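Local coordinates for pantothenate synthetase (Francisella tularensis subsp. tularensis, PDB 3N8H), which probably catalyses the ATP-dependent condensation of (R)-pantoate with beta-alanine to pantothenate, by way of a pantoyl-adenylate intermediate, at residues G38-I43 / I81-S86; S56-P61 / L132-K137; T178-S183 / D254-E259. All coordinates share one frame; numbering follows the deposited sequence.

Contact 1 (G38-I43 / I81-S86); sequences GHISLI and IQILAS. With AMP (adenosine monophosphate), chain D.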
loop_
_atom_site.group_PDB
_atom_site.type_symbol
_atom_site.label_atom_id
_atom_site.label_comp_id
_atom_site.label_asym_id
_atom_site.label_seq_id
_atom_site.Cartn_x
_atom_site.Cartn_y
_atom_site.Cartn_z
ATOM N N GLY A 38 17.899 9.097 -21.430
ATOM C CA GLY A 38 17.336 7.925 -20.786
ATOM C C GLY A 38 15.828 8.092 -20.709
ATOM O O GLY A 38 15.059 7.288 -21.247
ATOM N N HIS A 39 15.388 9.155 -20.051
ATOM C CA HIS A 39 13.955 9.412 -19.952
ATOM C C HIS A 39 13.324 9.531 -21.329
ATOM O O HIS A 39 12.190 9.088 -21.562
ATOM C CB HIS A 39 13.675 10.703 -19.195
ATOM C CG HIS A 39 14.215 10.725 -17.798
ATOM N ND1 HIS A 39 15.210 11.595 -17.403
ATOM C CD2 HIS A 39 13.890 9.996 -16.700
ATOM C CE1 HIS A 39 15.467 11.406 -16.117
ATOM N NE2 HIS A 39 14.677 10.447 -15.668
ATOM N N ILE A 40 14.046 10.168 -22.241
ATOM C CA ILE A 40 13.469 10.452 -23.536
ATOM C C ILE A 40 13.156 9.159 -24.294
ATOM O O ILE A 40 12.154 9.079 -25.012
ATOM C CB ILE A 40 14.393 11.347 -24.359
ATOM C CG1 ILE A 40 14.443 12.749 -23.734
ATOM C CG2 ILE A 40 13.918 11.422 -25.804
ATOM C CD1 ILE A 40 15.424 13.710 -24.459
ATOM N N SER A 41 13.979 8.124 -24.082
ATOM C CA SER A 41 13.760 6.882 -24.811
ATOM C C SER A 41 12.489 6.242 -24.302
ATOM O O SER A 41 11.719 5.678 -25.078
ATOM C CB SER A 41 14.947 5.929 -24.692
ATOM O OG SER A 41 15.146 5.539 -23.351
ATOM N N LEU A 42 12.253 6.337 -22.995
ATOM C CA LEU A 42 11.014 5.791 -22.437
ATOM C C LEU A 42 9.800 6.526 -23.015
ATOM O O LEU A 42 8.790 5.913 -23.400
ATOM C CB LEU A 42 11.001 5.857 -20.914
ATOM C CG LEU A 42 11.624 4.693 -20.118
ATOM C CD1 LEU A 42 13.042 4.378 -20.566
ATOM C CD2 LEU A 42 11.612 5.003 -18.636
ATOM N N ILE A 43 9.900 7.840 -23.071
ATOM C CA ILE A 43 8.806 8.642 -23.628
ATOM C C ILE A 43 8.488 8.280 -25.068
ATOM O O ILE A 43 7.323 8.141 -25.427
ATOM C CB ILE A 43 9.064 10.127 -23.473
ATOM C CG1 ILE A 43 8.953 10.485 -21.988
ATOM C CG2 ILE A 43 8.014 10.941 -24.248
ATOM C CD1 ILE A 43 9.839 11.661 -21.585
ATOM N N ILE A 81 10.026 20.970 -19.137
ATOM C CA ILE A 81 8.804 21.314 -19.855
ATOM C C ILE A 81 9.069 21.467 -21.351
ATOM O O ILE A 81 8.339 20.900 -22.170
ATOM C CB ILE A 81 8.135 22.576 -19.279
ATOM C CG1 ILE A 81 7.489 22.251 -17.932
ATOM C CG2 ILE A 81 7.086 23.132 -20.254
ATOM C CD1 ILE A 81 7.029 23.464 -17.159
ATOM N N GLN A 82 10.120 22.201 -21.711
ATOM C CA GLN A 82 10.499 22.339 -23.129
ATOM C C GLN A 82 10.757 20.988 -23.823
ATOM O O GLN A 82 10.333 20.773 -24.974
ATOM C CB GLN A 82 11.723 23.243 -23.296
ATOM C CG GLN A 82 11.434 24.730 -23.211
ATOM C CD GLN A 82 12.691 25.541 -23.467
ATOM O OE1 GLN A 82 13.777 25.158 -23.030
ATOM N NE2 GLN A 82 12.556 26.658 -24.196
ATOM N N ILE A 83 11.465 20.094 -23.131
ATOM C CA ILE A 83 11.731 18.762 -23.665
ATOM C C ILE A 83 10.440 17.993 -23.959
ATOM O O ILE A 83 10.247 17.463 -25.059
ATOM C CB ILE A 83 12.592 17.950 -22.696
ATOM C CG1 ILE A 83 14.045 18.419 -22.789
ATOM C CG2 ILE A 83 12.512 16.473 -23.029
ATOM C CD1 ILE A 83 14.679 18.662 -21.465
ATOM N N LEU A 84 9.552 17.956 -22.969
ATOM C CA LEU A 84 8.304 17.220 -23.075
ATOM C C LEU A 84 7.416 17.757 -24.187
ATOM O O LEU A 84 6.847 16.998 -24.981
ATOM C CB LEU A 84 7.578 17.267 -21.737
ATOM C CG LEU A 84 8.333 16.495 -20.648
ATOM C CD1 LEU A 84 7.701 16.728 -19.290
ATOM C CD2 LEU A 84 8.365 15.004 -20.994
ATOM N N ALA A 85 7.275 19.070 -24.226
ATOM C CA ALA A 85 6.547 19.712 -25.314
ATOM C C ALA A 85 7.078 19.363 -26.725
ATOM O O ALA A 85 6.290 19.176 -27.659
ATOM C CB ALA A 85 6.493 21.222 -25.095
ATOM N N SER A 86 8.399 19.262 -26.894
ATOM C CA SER A 86 8.949 18.913 -28.212
ATOM C C SER A 86 8.764 17.429 -28.536
ATOM O O SER A 86 8.928 16.999 -29.686
ATOM C CB SER A 86 10.431 19.321 -28.338
ATOM O OG SER A 86 11.238 18.667 -27.376
HETATM P P AMP D . 14.509 8.685 -12.353
HETATM O O1P AMP D . 13.969 9.998 -12.914
HETATM O O2P AMP D . 15.999 8.532 -12.332
HETATM O O3P AMP D . 13.868 8.290 -11.073
HETATM O "O5'" AMP D . 14.121 7.623 -13.516
HETATM C "C5'" AMP D . 12.828 7.586 -14.122
HETATM C "C4'" AMP D . 12.718 6.391 -15.038
HETATM O "O4'" AMP D . 13.720 6.515 -16.098
HETATM C "C3'" AMP D . 12.968 5.039 -14.347
HETATM O "O3'" AMP D . 12.149 4.026 -14.955
HETATM C "C2'" AMP D . 14.433 4.781 -14.674
HETATM O "O2'" AMP D . 14.860 3.430 -14.600
HETATM C "C1'" AMP D . 14.527 5.347 -16.089
HETATM N N9 AMP D . 15.909 5.642 -16.485
HETATM C C8 AMP D . 16.800 6.373 -15.775
HETATM N N7 AMP D . 18.001 6.414 -16.416
HETATM C C5 AMP D . 17.886 5.670 -17.546
HETATM C C6 AMP D . 18.780 5.303 -18.665
HETATM N N6 AMP D . 20.050 5.739 -18.667
HETATM N N1 AMP D . 18.302 4.530 -19.656
HETATM C C2 AMP D . 17.024 4.082 -19.612
HETATM N N3 AMP D . 16.147 4.380 -18.630
HETATM C C4 AMP D . 16.511 5.165 -17.582
#
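With CG1 of Ile43 set anti to its carbonyl carbon (chi1 -70°) and CG of Leu84 turned the same way on its own helix (chi1 -67°), the two side chains cross at about a right angle. Only their ends touch: CD1 of Ile43 lies 3.7 Å from CD2 of Leu84. One turn earlier on helix 37-49, and one residue before Leu84 on the other helix, Ile40 and Ile83 add a looser apolar pair, CG1 of Ile40 to CG2 of Ile83 at 4.3 Å. No hydrogen bond spans 38-43 and 81-86. Val55 of strand 52-57 lies beneath both Ile43 and Leu84, so helices 37-49 and 77-86 pack side by side over the parallel sheet.

Helix 37-49 turns a different flank to the nucleotide. There NE2 of His39, the last residue of the HxGH signature, donates a 2.9 Å hydrogen bond to O1P of AMP, whose phosphate sits at the imidazole edge, in its plane. ND1 of His39 accepts from the backbone N of His36, which fixes the ring's rotation. CD2 of Leu42 rests 3.6 Å from O4' of AMP. One flank is thus purely apolar, while another offers a directed N-H to phosphate, consistent with the predicted proton-donor role of His39.

Contact 2 (S56-P61 / L132-K137); sequences SIFVNP and LTVVLK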
loop_
_atom_site.group_PDB
_atom_site.type_symbol
_atom_site.label_atom_id
_atom_site.label_comp_id
_atom_site.label_asym_id
_atom_site.label_seq_id
_atom_site.Cartn_x
_atom_site.Cartn_y
_atom_site.Cartn_z
ATOM N N SER A 56 5.081 12.039 -15.360
ATOM C CA SER A 56 5.089 12.734 -14.077
ATOM C C SER A 56 6.512 13.231 -13.788
ATOM O O SER A 56 7.495 12.654 -14.256
ATOM C CB SER A 56 4.534 11.878 -12.916
ATOM O OG SER A 56 5.274 10.668 -12.673
ATOM N N ILE A 57 6.593 14.334 -13.065
ATOM C CA ILE A 57 7.837 14.824 -12.508
ATOM C C ILE A 57 7.536 15.160 -11.064
ATOM O O ILE A 57 6.711 16.040 -10.755
ATOM C CB ILE A 57 8.349 16.073 -13.233
ATOM C CG1 ILE A 57 8.811 15.712 -14.650
ATOM C CG2 ILE A 57 9.484 16.755 -12.437
ATOM C CD1 ILE A 57 9.231 16.936 -15.469
ATOM N N PHE A 58 8.186 14.412 -10.180
ATOM C CA PHE A 58 7.971 14.553 -8.755
ATOM C C PHE A 58 9.191 13.981 -8.058
ATOM O O PHE A 58 9.436 12.765 -8.111
ATOM C CB PHE A 58 6.686 13.839 -8.287
ATOM C CG PHE A 58 6.430 13.958 -6.781
ATOM C CD1 PHE A 58 6.432 12.821 -5.960
ATOM C CD2 PHE A 58 6.210 15.209 -6.193
ATOM C CE1 PHE A 58 6.210 12.925 -4.574
ATOM C CE2 PHE A 58 5.992 15.327 -4.817
ATOM C CZ PHE A 58 5.983 14.181 -4.002
ATOM N N VAL A 59 9.969 14.877 -7.443
ATOM C CA VAL A 59 11.092 14.472 -6.632
ATOM C C VAL A 59 10.567 14.025 -5.271
ATOM O O VAL A 59 10.311 14.834 -4.367
ATOM C CB VAL A 59 12.130 15.603 -6.440
ATOM C CG1 VAL A 59 13.361 15.028 -5.775
ATOM C CG2 VAL A 59 12.529 16.256 -7.796
ATOM N N ASN A 60 10.411 12.722 -5.135
ATOM C CA ASN A 60 9.805 12.132 -3.951
ATOM C C ASN A 60 10.730 12.105 -2.733
ATOM O O ASN A 60 11.675 11.316 -2.699
ATOM C CB ASN A 60 9.315 10.715 -4.284
ATOM C CG ASN A 60 8.737 10.017 -3.091
ATOM O OD1 ASN A 60 8.023 10.625 -2.303
ATOM N ND2 ASN A 60 9.049 8.732 -2.940
ATOM N N PRO A 61 10.435 12.936 -1.712
ATOM C CA PRO A 61 11.326 13.035 -0.550
ATOM C C PRO A 61 11.434 11.731 0.235
ATOM O O PRO A 61 12.454 11.491 0.872
ATOM C CB PRO A 61 10.651 14.073 0.356
ATOM C CG PRO A 61 9.531 14.653 -0.425
ATOM C CD PRO A 61 9.232 13.780 -1.581
ATOM N N LEU A 132 8.131 2.575 -3.564
ATOM C CA LEU A 132 6.906 1.773 -3.701
ATOM C C LEU A 132 5.633 2.522 -3.273
ATOM O O LEU A 132 4.582 2.370 -3.891
ATOM C CB LEU A 132 7.041 0.489 -2.882
ATOM C CG LEU A 132 8.002 -0.518 -3.516
ATOM C CD1 LEU A 132 8.264 -1.699 -2.567
ATOM C CD2 LEU A 132 7.436 -0.994 -4.877
ATOM N N THR A 133 5.728 3.317 -2.210
ATOM C CA THR A 133 4.584 4.085 -1.724
ATOM C C THR A 133 4.169 5.169 -2.748
ATOM O O THR A 133 2.995 5.288 -3.116
ATOM C CB THR A 133 4.893 4.743 -0.351
ATOM O OG1 THR A 133 5.255 3.722 0.603
ATOM C CG2 THR A 133 3.678 5.498 0.164
ATOM N N VAL A 134 5.142 5.934 -3.222
ATOM C CA VAL A 134 4.856 6.967 -4.218
ATOM C C VAL A 134 4.436 6.336 -5.549
ATOM O O VAL A 134 3.553 6.851 -6.222
ATOM C CB VAL A 134 6.030 7.975 -4.403
ATOM C CG1 VAL A 134 7.141 7.393 -5.271
ATOM C CG2 VAL A 134 5.504 9.257 -5.036
ATOM N N VAL A 135 5.032 5.206 -5.922
ATOM C CA VAL A 135 4.637 4.565 -7.179
ATOM C C VAL A 135 3.173 4.075 -7.113
ATOM O O VAL A 135 2.358 4.323 -8.022
ATOM C CB VAL A 135 5.627 3.414 -7.576
ATOM C CG1 VAL A 135 5.055 2.552 -8.701
ATOM C CG2 VAL A 135 6.960 4.006 -8.005
ATOM N N LEU A 136 2.829 3.432 -6.002
ATOM C CA LEU A 136 1.438 3.037 -5.766
ATOM C C LEU A 136 0.488 4.240 -5.893
ATOM O O LEU A 136 -0.547 4.148 -6.539
ATOM C CB LEU A 136 1.275 2.376 -4.387
ATOM C CG LEU A 136 -0.137 1.828 -4.117
ATOM C CD1 LEU A 136 -0.686 1.025 -5.313
ATOM C CD2 LEU A 136 -0.180 0.976 -2.841
ATOM N N LYS A 137 0.835 5.354 -5.260
ATOM C CA LYS A 137 0.008 6.565 -5.349
ATOM C C LYS A 137 -0.149 7.076 -6.793
ATOM O O LYS A 137 -1.253 7.392 -7.251
ATOM C CB LYS A 137 0.620 7.660 -4.461
ATOM C CG LYS A 137 0.381 7.445 -2.960
ATOM C CD LYS A 137 1.302 8.381 -2.135
ATOM C CE LYS A 137 0.940 8.326 -0.634
ATOM N NZ LYS A 137 -0.246 9.177 -0.307
#
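Val134 brings both methyls and its CB against two side chains of 56-61, the end of strand 52-57 and the loop that follows. It lies over one face of the Asn60 amide, the two side chains coming from opposite directions: CB of Val134 sits above CG of Asn60 at 3.6 Å, and CG1 of Val134 is 3.3 Å from ND2 of Asn60. The other methyl, CG2 of Val134, reaches the rim of the Phe58 ring near the ring plane, 3.8 Å from CE1 of Phe58, so the phenyl offers the valine an edge. Both Phe58 and Asn60 carry CG anti to the backbone N (chi1 180° and 177°), and being two residues apart on an extended chain they both turn toward the helix and meet the same valine.

The contact is buried, yet the amide of Asn60 has polar partners: OD1 is hydrogen-bonded to the hydroxyl of Tyr101, and ND2 to OG1 of Thr62, with a weak further bond to the carbonyl of Gly130. Several bonds therefore hold the rotation of the amide, whose face lies against the valine. Farther along the helix, Lys137 forms a salt bridge with Asp166 of the second subunit.

Gln63, predicted to bind pantoate and beta-alanine and seen here in the pocket of a bound proline, lies next to Asn60 and also touches Val134. The contact places the C-terminal end of a parallel strand of this Rossmann-like (HUP-type) fold against helix 127-142, beside the predicted substrate site.

Contact 3 (T178-S183 / D254-E259); sequences TQRQPS and DNFLKE. With AMP (adenosine monophosphate), chain D.
Where the adenine-binding loop after strand 172-176 meets the last strand of the C-terminal antiparallel sheet, a salt bridge joins the nucleotide-binding part of the enzyme to its small three-stranded sheet. Arg180 approaches Asp254 end-on with two nitrogens, its chain extended from CG to NE. NH1 of Arg180 gives a nearly straight bond to OD2 of Asp254 (2.9 Å, 164°), and NH2 of Arg180 reaches OD1 of Asp254 at 3.0 Å, on the syn lone pair. The fit is not coplanar, since guanidinium and carboxylate planes lie 38° apart. CG2 of Thr178 covers one guanidinium face of Arg180, 3.9 Å above its centre.

Second partners steady both groups: OD2 of Asp254 is also bonded to the hydroxyl of Tyr206, and NH1 of Arg180 to the carbonyl of Gly184. The pairing would probably stabilise the carboxylate form of Asp254.

On the same loop, Gln179 reads the adenine edge through its backbone. N of Gln179 donates to N1 of AMP at 2.8 Å, and O of Gln179 accepts from N6 of AMP at 3.0 Å, matching adenine's acceptor and donor pattern. A water completes the junction, accepting from OG1 of Thr178 at 2.6 Å and donating to the carbonyl O of Asn255 at 2.7 Å.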
loop_
_atom_site.group_PDB
_atom_site.type_symbol
_atom_site.label_atom_id
_atom_site.label_comp_id
_atom_site.label_asym_id
_atom_site.label_seq_id
_atom_site.Cartn_x
_atom_site.Cartn_y
_atom_site.Cartn_z
ATOM N N THR A 178 18.844 0.342 -21.053
ATOM C CA THR A 178 19.594 1.448 -20.453
ATOM C C THR A 178 20.342 2.257 -21.529
ATOM O O THR A 178 21.145 1.713 -22.301
ATOM C CB THR A 178 20.580 0.923 -19.402
ATOM O OG1 THR A 178 19.838 0.357 -18.317
ATOM C CG2 THR A 178 21.471 2.066 -18.855
ATOM N N GLN A 179 20.045 3.548 -21.601
ATOM C CA GLN A 179 20.735 4.415 -22.532
ATOM C C GLN A 179 22.075 4.830 -21.932
ATOM O O GLN A 179 22.148 5.161 -20.748
ATOM C CB GLN A 179 19.897 5.657 -22.859
ATOM C CG GLN A 179 18.542 5.335 -23.468
ATOM C CD GLN A 179 18.678 4.440 -24.690
ATOM O OE1 GLN A 179 19.169 4.862 -25.722
ATOM N NE2 GLN A 179 18.283 3.184 -24.554
ATOM N N ARG A 180 23.111 4.856 -22.778
ATOM C CA ARG A 180 24.485 5.063 -22.335
ATOM C C ARG A 180 25.222 6.158 -23.127
ATOM O O ARG A 180 24.931 6.389 -24.322
ATOM C CB ARG A 180 25.252 3.728 -22.432
ATOM C CG ARG A 180 24.652 2.606 -21.573
ATOM C CD ARG A 180 25.395 1.254 -21.645
ATOM N NE ARG A 180 24.715 0.262 -20.795
ATOM C CZ ARG A 180 24.880 0.175 -19.475
ATOM N NH1 ARG A 180 25.739 1.000 -18.861
ATOM N NH2 ARG A 180 24.211 -0.739 -18.766
ATOM N N GLN A 181 26.167 6.831 -22.454
ATOM C CA GLN A 181 27.215 7.622 -23.117
ATOM C C GLN A 181 28.138 6.749 -23.971
ATOM O O GLN A 181 28.252 5.542 -23.742
ATOM C CB GLN A 181 28.117 8.322 -22.090
ATOM C CG GLN A 181 27.439 9.326 -21.224
ATOM C CD GLN A 181 26.948 10.542 -22.011
ATOM O OE1 GLN A 181 27.147 10.631 -23.223
ATOM N NE2 GLN A 181 26.305 11.486 -21.317
ATOM N N PRO A 182 28.871 7.369 -24.914
ATOM C CA PRO A 182 29.744 6.546 -25.739
ATOM C C PRO A 182 30.696 5.627 -24.938
ATOM O O PRO A 182 31.002 4.517 -25.384
ATOM C CB PRO A 182 30.497 7.580 -26.583
ATOM C CG PRO A 182 29.474 8.677 -26.774
ATOM C CD PRO A 182 28.709 8.733 -25.463
ATOM N N SER A 183 31.125 6.080 -23.758
ATOM C CA SER A 183 32.026 5.307 -22.901
ATOM C C SER A 183 31.340 4.080 -22.311
ATOM O O SER A 183 32.002 3.136 -21.908
ATOM C CB SER A 183 32.573 6.184 -21.755
ATOM O OG SER A 183 31.524 6.582 -20.884
ATOM N N ASP A 254 24.533 1.028 -11.815
ATOM C CA ASP A 254 24.428 0.376 -13.110
ATOM C C ASP A 254 24.180 -1.141 -12.952
ATOM O O ASP A 254 24.486 -1.744 -11.922
ATOM C CB ASP A 254 25.713 0.643 -13.924
ATOM C CG ASP A 254 25.521 0.416 -15.411
ATOM O OD1 ASP A 254 24.376 0.071 -15.849
ATOM O OD2 ASP A 254 26.520 0.549 -16.145
ATOM N N ASN A 255 23.607 -1.756 -13.975
ATOM C CA ASN A 255 23.624 -3.200 -14.058
ATOM C C ASN A 255 23.613 -3.575 -15.538
ATOM O O ASN A 255 23.092 -2.828 -16.371
ATOM C CB ASN A 255 22.432 -3.800 -13.307
ATOM C CG ASN A 255 21.187 -3.709 -14.091
ATOM O OD1 ASN A 255 20.886 -4.592 -14.917
ATOM N ND2 ASN A 255 20.476 -2.605 -13.917
ATOM N N PHE A 256 24.236 -4.694 -15.870
ATOM C CA PHE A 256 24.284 -5.189 -17.252
ATOM C C PHE A 256 24.562 -6.689 -17.219
ATOM O O PHE A 256 25.019 -7.212 -16.198
ATOM C CB PHE A 256 25.384 -4.452 -18.055
ATOM C CG PHE A 256 26.651 -4.185 -17.257
ATOM C CD1 PHE A 256 27.545 -5.208 -16.989
ATOM C CD2 PHE A 256 26.932 -2.912 -16.760
ATOM C CE1 PHE A 256 28.718 -4.973 -16.256
ATOM C CE2 PHE A 256 28.095 -2.669 -16.011
ATOM C CZ PHE A 256 28.990 -3.717 -15.762
ATOM N N LEU A 257 24.277 -7.382 -18.322
ATOM C CA LEU A 257 24.628 -8.798 -18.463
ATOM C C LEU A 257 26.139 -8.976 -18.360
ATOM O O LEU A 257 26.887 -8.184 -18.910
ATOM C CB LEU A 257 24.153 -9.325 -19.810
ATOM C CG LEU A 257 22.642 -9.400 -20.020
ATOM C CD1 LEU A 257 22.319 -9.701 -21.474
ATOM C CD2 LEU A 257 22.052 -10.467 -19.115
ATOM N N LYS A 258 26.583 -10.010 -17.642
ATOM C CA LYS A 258 28.013 -10.279 -17.473
ATOM C C LYS A 258 28.694 -10.570 -18.806
ATOM O O LYS A 258 29.812 -10.128 -19.045
ATOM C CB LYS A 258 28.227 -11.427 -16.474
ATOM C CG LYS A 258 29.693 -11.828 -16.234
ATOM C CD LYS A 258 30.168 -12.877 -17.241
ATOM C CE LYS A 258 31.519 -13.481 -16.862
ATOM N NZ LYS A 258 31.457 -14.261 -15.589
ATOM N N GLU A 259 28.002 -11.308 -19.671
ATOM C CA GLU A 259 28.528 -11.688 -20.982
ATOM C C GLU A 259 28.786 -10.484 -21.894
ATOM O O GLU A 259 29.707 -10.502 -22.724
ATOM C CB GLU A 259 27.561 -12.666 -21.669
ATOM C CG GLU A 259 27.640 -12.694 -23.200
ATOM C CD GLU A 259 28.852 -13.457 -23.739
ATOM O OE1 GLU A 259 29.521 -14.167 -22.955
ATOM O OE2 GLU A 259 29.127 -13.352 -24.957
HETATM P P AMP D . 14.509 8.685 -12.353
HETATM O O1P AMP D . 13.969 9.998 -12.914
HETATM O O2P AMP D . 15.999 8.532 -12.332
HETATM O O3P AMP D . 13.868 8.290 -11.073
HETATM O "O5'" AMP D . 14.121 7.623 -13.516
HETATM C "C5'" AMP D . 12.828 7.586 -14.122
HETATM C "C4'" AMP D . 12.718 6.391 -15.038
HETATM O "O4'" AMP D . 13.720 6.515 -16.098
HETATM C "C3'" AMP D . 12.968 5.039 -14.347
HETATM O "O3'" AMP D . 12.149 4.026 -14.955
HETATM C "C2'" AMP D . 14.433 4.781 -14.674
HETATM O "O2'" AMP D . 14.860 3.430 -14.600
HETATM C "C1'" AMP D . 14.527 5.347 -16.089
HETATM N N9 AMP D . 15.909 5.642 -16.485
HETATM C C8 AMP D . 16.800 6.373 -15.775
HETATM N N7 AMP D . 18.001 6.414 -16.416
HETATM C C5 AMP D . 17.886 5.670 -17.546
HETATM C C6 AMP D . 18.780 5.303 -18.665
HETATM N N6 AMP D . 20.050 5.739 -18.667
HETATM N N1 AMP D . 18.302 4.530 -19.656
HETATM C C2 AMP D . 17.024 4.082 -19.612
HETATM N N3 AMP D . 16.147 4.380 -18.630
HETATM C C4 AMP D . 16.511 5.165 -17.582
HETATM O O HOH W 1 20.840 -1.851 -17.463
#

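Contacts 1 and 2 belong to the parallel-sheet domain, whereas contact 3 joins that domain to the C-terminal antiparallel sheet. Along the chain the segments of contacts 1 and 2 alternate, and contact 3 follows both. Helix 37-49 of contact 1 leads directly into strand 52-57 of contact 2; although their centres are 18 Å apart, CD1 of Leu84 meets CD1 of Ile57 at 4.1 Å. Contact 3 stands about 21 Å from contact 1 and 26 Å from contact 2, centre to centre. Contacts 1 and 3 also touch directly, OG of Ser41 lying 3.4 Å from CG of Gln179. AMP bridges them, phosphate, sugar and part of the base against contact 1, the N1/N6 edge against contact 3.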